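Local coordinates for protein toll (Drosophila melanogaster, PDB 4LXR), which binds the cleaved cytokine Spaetzle C-106 through its leucine-rich-repeat ectodomain and activates Toll signalling in dorsal-ventral patterning and antifungal immunity, at residues A[47-52]-A[76-81]; A[62-67]-A[93-98]; A[85-90]-A[118-123]; A[130-135]-A[154-159]. All coordinates share one frame; numbering follows the deposited sequence.

Contact 1 (A[47-52]-A[76-81])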
loop_
_atom_site.group_PDB
_atom_site.type_symbol
_atom_site.label_atom_id
_atom_site.label_comp_id
_atom_site.label_asym_id
_atom_site.label_seq_id
_atom_site.Cartn_x
_atom_site.Cartn_y
_atom_site.Cartn_z
ATOM N N TYR A 47 14.042 8.938 34.169
ATOM C CA TYR A 47 13.975 10.363 33.908
ATOM C C TYR A 47 12.890 11.071 34.707
ATOM O O TYR A 47 11.927 10.450 35.187
ATOM C CB TYR A 47 13.792 10.619 32.415
ATOM C CG TYR A 47 12.379 10.442 31.912
ATOM C CD1 TYR A 47 11.881 9.181 31.600
ATOM C CD2 TYR A 47 11.547 11.544 31.721
ATOM C CE1 TYR A 47 10.586 9.020 31.122
ATOM C CE2 TYR A 47 10.253 11.392 31.252
ATOM C CZ TYR A 47 9.780 10.130 30.959
ATOM O OH TYR A 47 8.498 9.980 30.487
ATOM N N VAL A 48 13.064 12.377 34.857
ATOM C CA VAL A 48 12.010 13.234 35.367
ATOM C C VAL A 48 11.825 14.372 34.372
ATOM O O VAL A 48 12.797 15.007 33.971
ATOM C CB VAL A 48 12.332 13.771 36.788
ATOM C CG1 VAL A 48 13.717 14.430 36.834
ATOM C CG2 VAL A 48 11.262 14.746 37.250
ATOM N N GLN A 49 10.589 14.591 33.926
ATOM C CA GLN A 49 10.280 15.786 33.144
ATOM C C GLN A 49 9.555 16.812 34.001
ATOM O O GLN A 49 8.577 16.493 34.670
ATOM C CB GLN A 49 9.453 15.470 31.891
ATOM C CG GLN A 49 9.059 16.733 31.114
ATOM C CD GLN A 49 8.168 16.482 29.903
ATOM O OE1 GLN A 49 6.940 16.423 30.018
ATOM N NE2 GLN A 49 8.781 16.363 28.732
ATOM N N ILE A 50 10.050 18.043 34.009
ATOM C CA ILE A 50 9.315 19.122 34.642
ATOM C C ILE A 50 8.766 20.034 33.555
ATOM O O ILE A 50 9.527 20.675 32.835
ATOM C CB ILE A 50 10.180 19.919 35.622
ATOM C CG1 ILE A 50 10.856 18.977 36.611
ATOM C CG2 ILE A 50 9.335 20.936 36.367
ATOM C CD1 ILE A 50 12.101 19.557 37.231
ATOM N N MET A 51 7.442 20.044 33.408
ATOM C CA MET A 51 6.785 20.923 32.453
ATOM C C MET A 51 6.235 22.090 33.246
ATOM O O MET A 51 5.474 21.898 34.187
ATOM C CB MET A 51 5.678 20.186 31.693
ATOM C CG MET A 51 4.749 21.086 30.879
ATOM S SD MET A 51 5.401 21.592 29.270
ATOM C CE MET A 51 5.653 19.994 28.496
ATOM N N CYS A 52 6.662 23.296 32.887
ATOM C CA CYS A 52 6.346 24.489 33.659
ATOM C C CYS A 52 5.340 25.350 32.923
ATOM O O CYS A 52 5.325 25.388 31.693
ATOM C CB CYS A 52 7.608 25.336 33.882
ATOM S SG CYS A 52 8.861 24.672 35.027
ATOM N N GLN A 76 14.670 16.591 32.347
ATOM C CA GLN A 76 14.268 17.429 31.226
ATOM C C GLN A 76 13.324 18.499 31.737
ATOM O O GLN A 76 12.276 18.181 32.290
ATOM C CB GLN A 76 13.580 16.594 30.150
ATOM C CG GLN A 76 13.147 17.393 28.933
ATOM C CD GLN A 76 12.542 16.529 27.842
ATOM O OE1 GLN A 76 11.383 16.113 27.925
ATOM N NE2 GLN A 76 13.322 16.254 26.816
ATOM N N MET A 77 13.694 19.761 31.541
ATOM C CA MET A 77 12.898 20.886 32.018
ATOM C C MET A 77 12.397 21.644 30.799
ATOM O O MET A 77 13.182 21.997 29.931
ATOM C CB MET A 77 13.729 21.807 32.924
ATOM C CG MET A 77 14.141 21.168 34.257
ATOM S SD MET A 77 15.209 22.212 35.283
ATOM C CE MET A 77 13.947 23.247 36.040
ATOM N N ARG A 78 11.093 21.889 30.733
ATOM C CA ARG A 78 10.486 22.493 29.560
ATOM C C ARG A 78 9.634 23.700 29.925
ATOM O O ARG A 78 8.741 23.611 30.787
ATOM C CB ARG A 78 9.606 21.464 28.823
ATOM C CG ARG A 78 10.407 20.405 28.079
ATOM C CD ARG A 78 9.514 19.329 27.442
ATOM N NE ARG A 78 8.713 19.822 26.326
ATOM C CZ ARG A 78 7.711 19.140 25.769
ATOM N NH1 ARG A 78 7.399 17.933 26.227
ATOM N NH2 ARG A 78 7.023 19.657 24.758
ATOM N N ARG A 79 9.892 24.813 29.238
ATOM C CA ARG A 79 9.129 26.063 29.401
ATOM C C ARG A 79 9.322 26.693 30.783
ATOM O O ARG A 79 8.513 27.516 31.232
ATOM C CB ARG A 79 7.631 25.854 29.097
ATOM C CG ARG A 79 7.373 24.955 27.898
ATOM C CD ARG A 79 5.894 24.809 27.585
ATOM N NE ARG A 79 5.438 25.836 26.653
ATOM C CZ ARG A 79 4.490 25.651 25.735
ATOM N NH1 ARG A 79 4.141 26.648 24.928
ATOM N NH2 ARG A 79 3.889 24.470 25.620
ATOM N N CYS A 80 10.409 26.324 31.452
ATOM C CA CYS A 80 10.671 26.857 32.788
ATOM C C CYS A 80 11.459 28.151 32.706
ATOM O O CYS A 80 12.141 28.407 31.712
ATOM C CB CYS A 80 11.405 25.819 33.656
ATOM S SG CYS A 80 10.454 24.239 33.828
ATOM N N MET A 81 11.347 28.978 33.742
ATOM C CA MET A 81 12.128 30.210 33.808
ATOM C C MET A 81 13.458 29.924 34.456
ATOM O O MET A 81 13.540 29.111 35.387
ATOM C CB MET A 81 11.379 31.288 34.606
ATOM C CG MET A 81 10.042 31.611 33.974
ATOM S SD MET A 81 9.108 32.839 34.854
ATOM C CE MET A 81 10.124 34.293 34.582
HETATM O O HOH W 1 5.178 15.766 27.164
#
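Cys52 and Cys80 are joined by a disulfide with an SG-SG distance of 2.0 Å. It ties strand 47-52 to the loop that follows strand 74-78. On the sheet face of Gln49, Met51, Gln76 and Arg78, polar and apolar groups meet. The two glutamines lie side by side with nearly coplanar amides. Gln49 NE2 donates to Gln76 OE1 at 2.7 Å, in the plane of both amides. Met51 CE sits over the centre of the Arg78 guanidinium, 3.5 Å from CZ. A bend at chi2 (81°) sets Met51 SD, which lies 3.7 Å from Arg79 CD; the bend at chi3 (59°) sets CE over the guanidinium. On the other face Ile50 CD1 packs against Met77 CG at 3.9 Å.

Beneath these side chains the strands pair in parallel. Ile50 is gripped from both ends: its N donates to Gln76 O, and its O accepts from Arg78 N at 2.9 Å. Val48 O and Cys52 N extend the pairing. Beyond the contact, Arg78 NH2 forms a salt bridge with Glu48 of the Spaetzle chain, and Ile13 of that chain packs on Met51. The methionine methyl thus backs a cationic group whose charge is probably balanced by the bound cytokine.

Contact 2 (A[62-67]-A[93-98])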
loop_
_atom_site.group_PDB
_atom_site.type_symbol
_atom_site.label_atom_id
_atom_site.label_comp_id
_atom_site.label_asym_id
_atom_site.label_seq_id
_atom_site.Cartn_x
_atom_site.Cartn_y
_atom_site.Cartn_z
ATOM N N GLN A 62 5.411 26.673 44.209
ATOM C CA GLN A 62 4.332 25.700 44.080
ATOM C C GLN A 62 4.848 24.326 43.667
ATOM O O GLN A 62 4.069 23.472 43.255
ATOM C CB GLN A 62 3.271 26.193 43.094
ATOM C CG GLN A 62 2.654 27.516 43.490
ATOM C CD GLN A 62 1.938 28.198 42.342
ATOM O OE1 GLN A 62 1.162 27.574 41.620
ATOM N NE2 GLN A 62 2.195 29.490 42.168
ATOM N N LEU A 63 6.161 24.124 43.761
ATOM C CA LEU A 63 6.762 22.823 43.478
ATOM C C LEU A 63 6.253 21.868 44.549
ATOM O O LEU A 63 5.958 22.300 45.653
ATOM C CB LEU A 63 8.284 22.918 43.586
ATOM C CG LEU A 63 9.286 22.758 42.435
ATOM C CD1 LEU A 63 8.688 22.815 41.035
ATOM C CD2 LEU A 63 10.395 23.806 42.606
ATOM N N PRO A 64 6.146 20.567 44.232
ATOM C CA PRO A 64 5.808 19.627 45.307
ATOM C C PRO A 64 6.907 19.613 46.377
ATOM O O PRO A 64 8.071 19.791 46.044
ATOM C CB PRO A 64 5.737 18.277 44.581
ATOM C CG PRO A 64 6.607 18.448 43.381
ATOM C CD PRO A 64 6.419 19.883 42.956
ATOM N N LYS A 65 6.534 19.422 47.640
ATOM C CA LYS A 65 7.493 19.365 48.742
ATOM C C LYS A 65 7.820 17.923 49.113
ATOM O O LYS A 65 6.932 17.070 49.134
ATOM C CB LYS A 65 6.933 20.072 49.978
ATOM C CG LYS A 65 6.674 21.556 49.820
ATOM C CD LYS A 65 6.178 22.159 51.134
ATOM C CE LYS A 65 6.123 23.684 51.084
ATOM N NZ LYS A 65 4.894 24.217 50.427
ATOM N N LYS A 66 9.090 17.665 49.418
ATOM C CA LYS A 66 9.554 16.352 49.874
ATOM C C LYS A 66 9.339 15.219 48.862
ATOM O O LYS A 66 8.934 14.117 49.236
ATOM C CB LYS A 66 8.905 15.983 51.216
ATOM C CG LYS A 66 9.262 16.922 52.366
ATOM C CD LYS A 66 10.763 16.939 52.622
ATOM C CE LYS A 66 11.275 15.565 53.035
ATOM N NZ LYS A 66 12.764 15.490 53.038
ATOM N N LEU A 67 9.621 15.477 47.591
ATOM C CA LEU A 67 9.393 14.465 46.565
ATOM C C LEU A 67 10.314 13.255 46.720
ATOM O O LEU A 67 9.887 12.112 46.529
ATOM C CB LEU A 67 9.572 15.057 45.173
ATOM C CG LEU A 67 8.323 15.257 44.325
ATOM C CD1 LEU A 67 8.691 15.301 42.857
ATOM C CD2 LEU A 67 7.324 14.160 44.587
ATOM N N ASP A 93 17.790 19.834 43.884
ATOM C CA ASP A 93 17.942 19.450 45.292
ATOM C C ASP A 93 16.580 19.403 45.977
ATOM O O ASP A 93 16.284 18.468 46.706
ATOM C CB ASP A 93 18.832 20.418 46.085
ATOM C CG ASP A 93 20.254 20.501 45.549
ATOM O OD1 ASP A 93 20.697 19.562 44.865
ATOM O OD2 ASP A 93 20.927 21.520 45.810
ATOM N N TYR A 94 15.764 20.427 45.733
ATOM C CA TYR A 94 14.455 20.564 46.364
ATOM C C TYR A 94 13.599 19.341 46.075
ATOM O O TYR A 94 12.863 18.864 46.934
ATOM C CB TYR A 94 13.741 21.806 45.834
ATOM C CG TYR A 94 12.523 22.209 46.632
ATOM C CD1 TYR A 94 12.659 22.885 47.842
ATOM C CD2 TYR A 94 11.233 21.911 46.178
ATOM C CE1 TYR A 94 11.550 23.259 48.575
ATOM C CE2 TYR A 94 10.121 22.280 46.901
ATOM C CZ TYR A 94 10.286 22.953 48.103
ATOM O OH TYR A 94 9.188 23.328 48.830
ATOM N N LEU A 95 13.708 18.839 44.854
ATOM C CA LEU A 95 12.945 17.683 44.424
ATOM C C LEU A 95 13.634 16.386 44.837
ATOM O O LEU A 95 13.113 15.295 44.606
ATOM C CB LEU A 95 12.753 17.738 42.913
ATOM C CG LEU A 95 11.885 18.915 42.474
ATOM C CD1 LEU A 95 11.825 19.012 40.935
ATOM C CD2 LEU A 95 10.497 18.754 43.094
ATOM N N GLY A 96 14.801 16.508 45.461
ATOM C CA GLY A 96 15.557 15.343 45.894
ATOM C C GLY A 96 16.130 14.535 44.738
ATOM O O GLY A 96 16.296 13.312 44.847
ATOM N N ILE A 97 16.431 15.213 43.629
ATOM C CA ILE A 97 16.990 14.536 42.453
ATOM C C ILE A 97 18.482 14.306 42.671
ATOM O O ILE A 97 19.196 15.218 43.075
ATOM C CB ILE A 97 16.758 15.356 41.172
ATOM C CG1 ILE A 97 15.279 15.288 40.777
ATOM C CG2 ILE A 97 17.632 14.840 40.035
ATOM C CD1 ILE A 97 14.875 16.282 39.721
ATOM N N VAL A 98 18.951 13.083 42.445
ATOM C CA VAL A 98 20.348 12.777 42.741
ATOM C C VAL A 98 21.158 12.429 41.491
ATOM O O VAL A 98 20.723 11.636 40.655
ATOM C CB VAL A 98 20.481 11.654 43.808
ATOM C CG1 VAL A 98 21.921 11.167 43.904
ATOM C CG2 VAL A 98 19.996 12.154 45.170
HETATM O O HOH W 2 6.970 23.932 47.547
HETATM O O HOH W 3 10.005 18.319 46.457
#
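Tyr94 extends its ring across Leu63, Pro64 and Lys65, and no residue of the contact buries more surface in it. CG stands anti to the backbone N (chi1 -167°), which starts the ring off toward 62-67. Its CE2 lies 3.8 Å from Leu63 CB and 3.3 Å from Pro64 O; both approach the ring obliquely. The hydroxyl touches the aliphatic part of Lys65, with Tyr94 OH 3.2 Å from Lys65 CG. Water bridges the same hydroxyl to the backbone: one water donates to Leu63 O and accepts from Tyr94 OH at 2.6 Å. This water links the tip of an exposed side chain to the loop backbone.

Tyr94 lies in the last turn of helix 88-94. A Schellman motif follows, with Gly96 taking the positive phi and Gly96 N bonded to Asp93 O at 2.8 Å. The turn leads into the short strand 97-98, which pairs with strand 70-72 on the flank of the N-terminal part of the ectodomain.

Leu95, next in buried area, brings its CD2 methyl to the other segment. That methyl is shared by Pro64 CG and Leu67 CD1, each 3.9 Å away. Leu67 lies alongside it, pointing the same way. Leu63 CG is a looser neighbour of this methyl. Both torsions of Leu63 are far from staggered, so the placing of its methyls is less certain. A second water links the backbones: it donates to Tyr94 O and accepts from Leu67 N. Leu40 of strand 38-43 and Met10 of helix 4-12 pack against Pro64 and Leu67.

Contact 3 (A[85-90]-A[118-123])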
loop_
_atom_site.group_PDB
_atom_site.type_symbol
_atom_site.label_atom_id
_atom_site.label_comp_id
_atom_site.label_asym_id
_atom_site.label_seq_id
_atom_site.Cartn_x
_atom_site.Cartn_y
_atom_site.Cartn_z
ATOM N N HIS A 85 19.317 34.382 40.325
ATOM C CA HIS A 85 20.699 34.200 40.747
ATOM C C HIS A 85 20.854 32.939 41.590
ATOM O O HIS A 85 21.675 32.885 42.499
ATOM C CB HIS A 85 21.157 35.430 41.524
ATOM C CG HIS A 85 21.103 36.689 40.718
ATOM N ND1 HIS A 85 21.530 36.747 39.406
ATOM C CD2 HIS A 85 20.651 37.927 41.023
ATOM C CE1 HIS A 85 21.360 37.973 38.946
ATOM N NE2 HIS A 85 20.828 38.709 39.907
ATOM N N THR A 86 20.047 31.934 41.268
ATOM C CA THR A 86 20.018 30.660 41.964
ATOM C C THR A 86 20.421 29.537 40.991
ATOM O O THR A 86 19.989 29.526 39.850
ATOM C CB THR A 86 18.584 30.406 42.478
ATOM O OG1 THR A 86 18.278 31.352 43.509
ATOM C CG2 THR A 86 18.414 28.985 42.999
ATOM N N PRO A 87 21.264 28.598 41.437
ATOM C CA PRO A 87 21.613 27.470 40.557
ATOM C C PRO A 87 20.392 26.563 40.255
ATOM O O PRO A 87 19.513 26.408 41.109
ATOM C CB PRO A 87 22.662 26.705 41.364
ATOM C CG PRO A 87 23.316 27.834 42.295
ATOM C CD PRO A 87 22.128 28.701 42.639
ATOM N N ILE A 88 20.348 25.978 39.056
ATOM C CA ILE A 88 19.279 25.038 38.692
ATOM C C ILE A 88 19.385 23.848 39.635
ATOM O O ILE A 88 18.375 23.233 39.975
ATOM C CB ILE A 88 19.349 24.618 37.199
ATOM C CG1 ILE A 88 19.018 25.815 36.303
ATOM C CG2 ILE A 88 18.356 23.457 36.852
ATOM C CD1 ILE A 88 19.448 25.653 34.837
ATOM N N ALA A 89 20.607 23.572 40.107
ATOM C CA ALA A 89 20.830 22.465 41.044
ATOM C C ALA A 89 19.969 22.604 42.304
ATOM O O ALA A 89 19.580 21.608 42.905
ATOM C CB ALA A 89 22.309 22.363 41.426
ATOM N N SER A 90 19.678 23.842 42.703
ATOM C CA SER A 90 18.815 24.079 43.855
ATOM C C SER A 90 17.360 23.637 43.631
ATOM O O SER A 90 16.710 23.149 44.552
ATOM C CB SER A 90 18.884 25.544 44.278
ATOM O OG SER A 90 20.141 25.815 44.874
ATOM N N HIS A 118 24.003 29.334 36.893
ATOM C CA HIS A 118 22.909 28.374 36.716
ATOM C C HIS A 118 23.384 26.925 36.715
ATOM O O HIS A 118 22.610 26.008 37.020
ATOM C CB HIS A 118 22.113 28.699 35.451
ATOM C CG HIS A 118 21.302 29.951 35.568
ATOM N ND1 HIS A 118 21.042 30.778 34.496
ATOM C CD2 HIS A 118 20.702 30.526 36.640
ATOM C CE1 HIS A 118 20.297 31.794 34.897
ATOM N NE2 HIS A 118 20.077 31.667 36.193
ATOM N N LEU A 119 24.662 26.707 36.421
ATOM C CA LEU A 119 25.175 25.341 36.369
ATOM C C LEU A 119 26.050 24.966 37.562
ATOM O O LEU A 119 26.647 23.892 37.561
ATOM C CB LEU A 119 25.918 25.076 35.048
ATOM C CG LEU A 119 25.084 25.057 33.761
ATOM C CD1 LEU A 119 26.003 24.920 32.563
ATOM C CD2 LEU A 119 24.047 23.900 33.766
ATOM N N ASP A 120 26.131 25.841 38.572
ATOM C CA ASP A 120 26.821 25.498 39.820
ATOM C C ASP A 120 26.325 24.138 40.351
ATOM O O ASP A 120 25.127 23.839 40.272
ATOM C CB ASP A 120 26.592 26.569 40.894
ATOM C CG ASP A 120 27.379 27.868 40.636
ATOM O OD1 ASP A 120 28.215 27.930 39.704
ATOM O OD2 ASP A 120 27.163 28.840 41.393
ATOM N N ARG A 121 27.249 23.322 40.868
ATOM C CA ARG A 121 26.950 21.974 41.380
ATOM C C ARG A 121 26.518 20.936 40.315
ATOM O O ARG A 121 26.259 19.776 40.639
ATOM C CB ARG A 121 25.959 22.029 42.557
ATOM C CG ARG A 121 26.293 23.127 43.581
ATOM C CD ARG A 121 25.635 22.864 44.948
ATOM N NE ARG A 121 24.169 22.838 44.881
ATOM C CZ ARG A 121 23.399 23.927 44.922
ATOM N NH1 ARG A 121 23.940 25.139 45.021
ATOM N NH2 ARG A 121 22.086 23.813 44.864
ATOM N N LEU A 122 26.470 21.336 39.048
ATOM C CA LEU A 122 26.179 20.388 37.974
ATOM C C LEU A 122 27.384 20.073 37.087
ATOM O O LEU A 122 27.217 19.678 35.921
ATOM C CB LEU A 122 24.990 20.868 37.123
ATOM C CG LEU A 122 23.698 20.865 37.951
ATOM C CD1 LEU A 122 22.502 21.391 37.166
ATOM C CD2 LEU A 122 23.435 19.473 38.466
ATOM N N HIS A 123 28.587 20.248 37.636
ATOM C CA HIS A 123 29.838 19.987 36.905
ATOM C C HIS A 123 30.053 18.495 36.618
ATOM O O HIS A 123 30.907 18.136 35.812
ATOM C CB HIS A 123 31.058 20.558 37.661
ATOM C CG HIS A 123 31.013 22.043 37.845
ATOM N ND1 HIS A 123 30.030 22.835 37.285
ATOM C CD2 HIS A 123 31.809 22.879 38.555
ATOM C CE1 HIS A 123 30.232 24.095 37.633
ATOM N NE2 HIS A 123 31.305 24.147 38.405
HETATM O O HOH W 4 22.960 24.204 38.796
HETATM O O HOH W 5 22.944 27.462 45.981
#
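Arg121 reaches over Ala89 to the start of helix 88-94. Its CB meets Ala89 CB at 3.8 Å. The chain then bends at chi3 (-62°), which brings NE back to 4.0 Å from the same methyl. CZ lies at a like distance, with Ala89 CB over one face of the guanidinium. NH1 touches Pro87 CG at 3.9 Å and donates to a water. NH2 donates to Ser90 OG at 2.8 Å. This bond is nearly straight (166°) and lies in the guanidinium plane. Asp93 is the second partner of NH2.

The base of the arginine is set by a type II beta turn from Leu119 to Leu122, in which Arg121 takes the positive phi. The turn belongs to the loop between strands 102-106 and 127-131 of the leucine-rich-repeat ectodomain. Its Asp120 CB rests on Pro87 CG, and Leu122 CG packs on Ala89 CB at 4.0 Å.

Just before the turn, His118 O accepts from Ile88 N at 3.0 Å, with the donor tilted out of the carbonyl plane. A water bound to Ala89 N donates to His118 O and Asp120 O. The His118 ring turns its CD2 edge to Thr86 O, and its NE2 bonds to Gly84 O.

Contact 4 (A[130-135]-A[154-159])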
loop_
_atom_site.group_PDB
_atom_site.type_symbol
_atom_site.label_atom_id
_atom_site.label_comp_id
_atom_site.label_asym_id
_atom_site.label_seq_id
_atom_site.Cartn_x
_atom_site.Cartn_y
_atom_site.Cartn_z
ATOM N N PHE A 130 20.676 23.131 25.933
ATOM C CA PHE A 130 19.953 24.367 26.185
ATOM C C PHE A 130 19.301 24.806 24.886
ATOM O O PHE A 130 19.971 24.954 23.853
ATOM C CB PHE A 130 20.907 25.468 26.682
ATOM C CG PHE A 130 20.235 26.790 26.919
ATOM C CD1 PHE A 130 19.128 26.881 27.766
ATOM C CD2 PHE A 130 20.711 27.938 26.317
ATOM C CE1 PHE A 130 18.491 28.098 27.997
ATOM C CE2 PHE A 130 20.084 29.182 26.539
ATOM C CZ PHE A 130 18.974 29.263 27.381
ATOM N N THR A 131 18.006 25.073 24.941
ATOM C CA THR A 131 17.254 25.306 23.714
ATOM C C THR A 131 16.230 26.388 23.960
ATOM O O THR A 131 15.466 26.318 24.932
ATOM C CB THR A 131 16.546 24.007 23.277
ATOM O OG1 THR A 131 17.532 23.051 22.851
ATOM C CG2 THR A 131 15.549 24.262 22.146
ATOM N N THR A 132 16.206 27.392 23.094
ATOM C CA THR A 132 15.250 28.484 23.256
ATOM C C THR A 132 15.034 29.174 21.923
ATOM O O THR A 132 15.917 29.160 21.075
ATOM C CB THR A 132 15.726 29.535 24.298
ATOM O OG1 THR A 132 14.708 30.531 24.470
ATOM C CG2 THR A 132 17.026 30.230 23.848
ATOM N N ARG A 133 13.864 29.782 21.749
ATOM C CA ARG A 133 13.595 30.640 20.593
ATOM C C ARG A 133 13.478 32.121 20.966
ATOM O O ARG A 133 13.161 32.972 20.117
ATOM C CB ARG A 133 12.357 30.127 19.833
ATOM C CG ARG A 133 12.638 28.708 19.308
ATOM C CD ARG A 133 11.437 27.991 18.809
ATOM N NE ARG A 133 10.548 27.577 19.885
ATOM C CZ ARG A 133 9.571 26.695 19.716
ATOM N NH1 ARG A 133 9.391 26.144 18.528
ATOM N NH2 ARG A 133 8.776 26.370 20.725
ATOM N N ARG A 134 13.733 32.429 22.232
ATOM C CA ARG A 134 13.789 33.817 22.670
ATOM C C ARG A 134 15.072 34.458 22.139
ATOM O O ARG A 134 16.088 33.779 22.012
ATOM C CB ARG A 134 13.826 33.896 24.186
ATOM C CG ARG A 134 12.538 33.558 24.889
ATOM C CD ARG A 134 11.660 34.796 25.099
ATOM N NE ARG A 134 11.130 35.314 23.839
ATOM C CZ ARG A 134 10.189 34.710 23.125
ATOM N NH1 ARG A 134 9.691 33.549 23.543
ATOM N NH2 ARG A 134 9.764 35.245 21.982
ATOM N N LEU A 135 15.018 35.745 21.803
ATOM C CA LEU A 135 16.250 36.508 21.604
ATOM C C LEU A 135 17.001 36.437 22.930
ATOM O O LEU A 135 16.472 36.791 23.977
ATOM C CB LEU A 135 15.954 37.960 21.216
ATOM C CG LEU A 135 17.166 38.925 21.228
ATOM C CD1 LEU A 135 18.258 38.496 20.251
ATOM C CD2 LEU A 135 16.712 40.331 20.914
ATOM N N LEU A 154 23.488 23.283 21.972
ATOM C CA LEU A 154 23.064 24.642 22.266
ATOM C C LEU A 154 22.301 25.096 21.075
ATOM O O LEU A 154 22.768 24.997 19.944
ATOM C CB LEU A 154 24.260 25.599 22.506
ATOM C CG LEU A 154 25.132 25.297 23.709
ATOM C CD1 LEU A 154 26.351 26.242 23.742
ATOM C CD2 LEU A 154 24.314 25.455 24.967
ATOM N N ARG A 155 21.117 25.619 21.325
ATOM C CA ARG A 155 20.300 26.113 20.249
ATOM C C ARG A 155 19.655 27.402 20.698
ATOM O O ARG A 155 18.694 27.379 21.464
ATOM C CB ARG A 155 19.210 25.105 19.875
ATOM C CG ARG A 155 18.507 25.524 18.608
ATOM C CD ARG A 155 17.497 24.570 18.121
ATOM N NE ARG A 155 17.987 23.291 17.598
ATOM C CZ ARG A 155 17.242 22.557 16.773
ATOM N NH1 ARG A 155 16.069 23.041 16.403
ATOM N NH2 ARG A 155 17.640 21.377 16.307
ATOM N N ALA A 156 20.174 28.527 20.215
ATOM C CA ALA A 156 19.690 29.813 20.686
ATOM C C ALA A 156 19.937 30.958 19.703
ATOM O O ALA A 156 20.275 32.074 20.127
ATOM C CB ALA A 156 20.333 30.126 22.027
ATOM N N ASN A 157 19.753 30.690 18.407
ATOM C CA ASN A 157 20.066 31.656 17.347
ATOM C C ASN A 157 21.452 32.282 17.516
ATOM O O ASN A 157 21.628 33.487 17.338
ATOM C CB ASN A 157 18.969 32.729 17.203
ATOM C CG ASN A 157 17.704 32.156 16.538
ATOM O OD1 ASN A 157 17.638 32.059 15.320
ATOM N ND2 ASN A 157 16.735 31.711 17.353
ATOM N N ILE A 158 22.421 31.435 17.860
ATOM C CA ILE A 158 23.763 31.887 18.161
ATOM C C ILE A 158 24.503 32.364 16.915
ATOM O O ILE A 158 24.732 31.593 15.975
ATOM C CB ILE A 158 24.562 30.813 18.872
ATOM C CG1 ILE A 158 23.802 30.369 20.120
ATOM C CG2 ILE A 158 25.952 31.378 19.259
ATOM C CD1 ILE A 158 24.340 29.074 20.749
ATOM N N GLU A 159 24.853 33.643 16.925
ATOM C CA GLU A 159 25.612 34.290 15.849
ATOM C C GLU A 159 27.113 34.021 15.910
ATOM O O GLU A 159 27.781 33.975 14.873
ATOM C CB GLU A 159 25.357 35.808 15.879
ATOM C CG GLU A 159 23.885 36.136 15.586
ATOM C CD GLU A 159 23.489 37.581 15.853
ATOM O OE1 GLU A 159 22.706 38.134 15.053
ATOM O OE2 GLU A 159 23.927 38.154 16.864
HETATM O O HOH W 6 16.891 31.713 20.168
HETATM O O HOH W 7 18.840 34.607 20.156
#
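Thr132 turns OG1 anti to its backbone N (chi1 -176°), which leaves CG2 between the backbone N and the carbonyl carbon, 3.8 Å from Ala156 CB. Arg155 CB packs beside Thr131 OG1 at 4.0 Å. These two side chains run alongside each other, pointing the same way. On the opposite face of the pair, Phe130 CB meets Leu154 CD2 at 3.8 Å.

Two backbone bonds hold the parallel strands in register. Arg155 N donates to Phe130 O at 2.9 Å, and Arg155 O accepts from Thr132 N at 3.0 Å. Just beyond the strand, Thr132 opens an ST turn, with Arg134 N bonded to its OG1. That oxygen also bonds to Ser107 O. Asn157 ND2 donates to a water lying 2.9 Å from Thr132 O.

Beyond the segments, Arg155 NH1 forms a salt bridge with Asp55 of the Spaetzle chain. Asn180 of the next repeat bonds to Leu154 O, Ala156 N and Ile158 N. Such asparagine bonding to the neighbouring turn, and parallel strands with leucine turned inward, are characteristic of the leucine-rich-repeat solenoid.

Contacts 1, 2 and 3 form one packed unit near the N-terminus. Contact 1 touches contact 2 through Val48 CG1 and Ile97 CD1 at 3.6 Å, and through Ile50 and Leu95. It touches contact 3 where Met77 SD meets Ile88 CG2 at 3.7 Å. Contacts 2 and 3 share helix 88-94 and are joined by the salt bridge from Arg121 NH2 to Asp93 OD2, 2.7 Å. Contact 4 lies further along the run of parallel strands, its centre about 17 Å from that of contact 1, without touching it. Contacts 1 and 4 both meet the bound Spaetzle chain, whereas no other protein chain touches contacts 2 and 3.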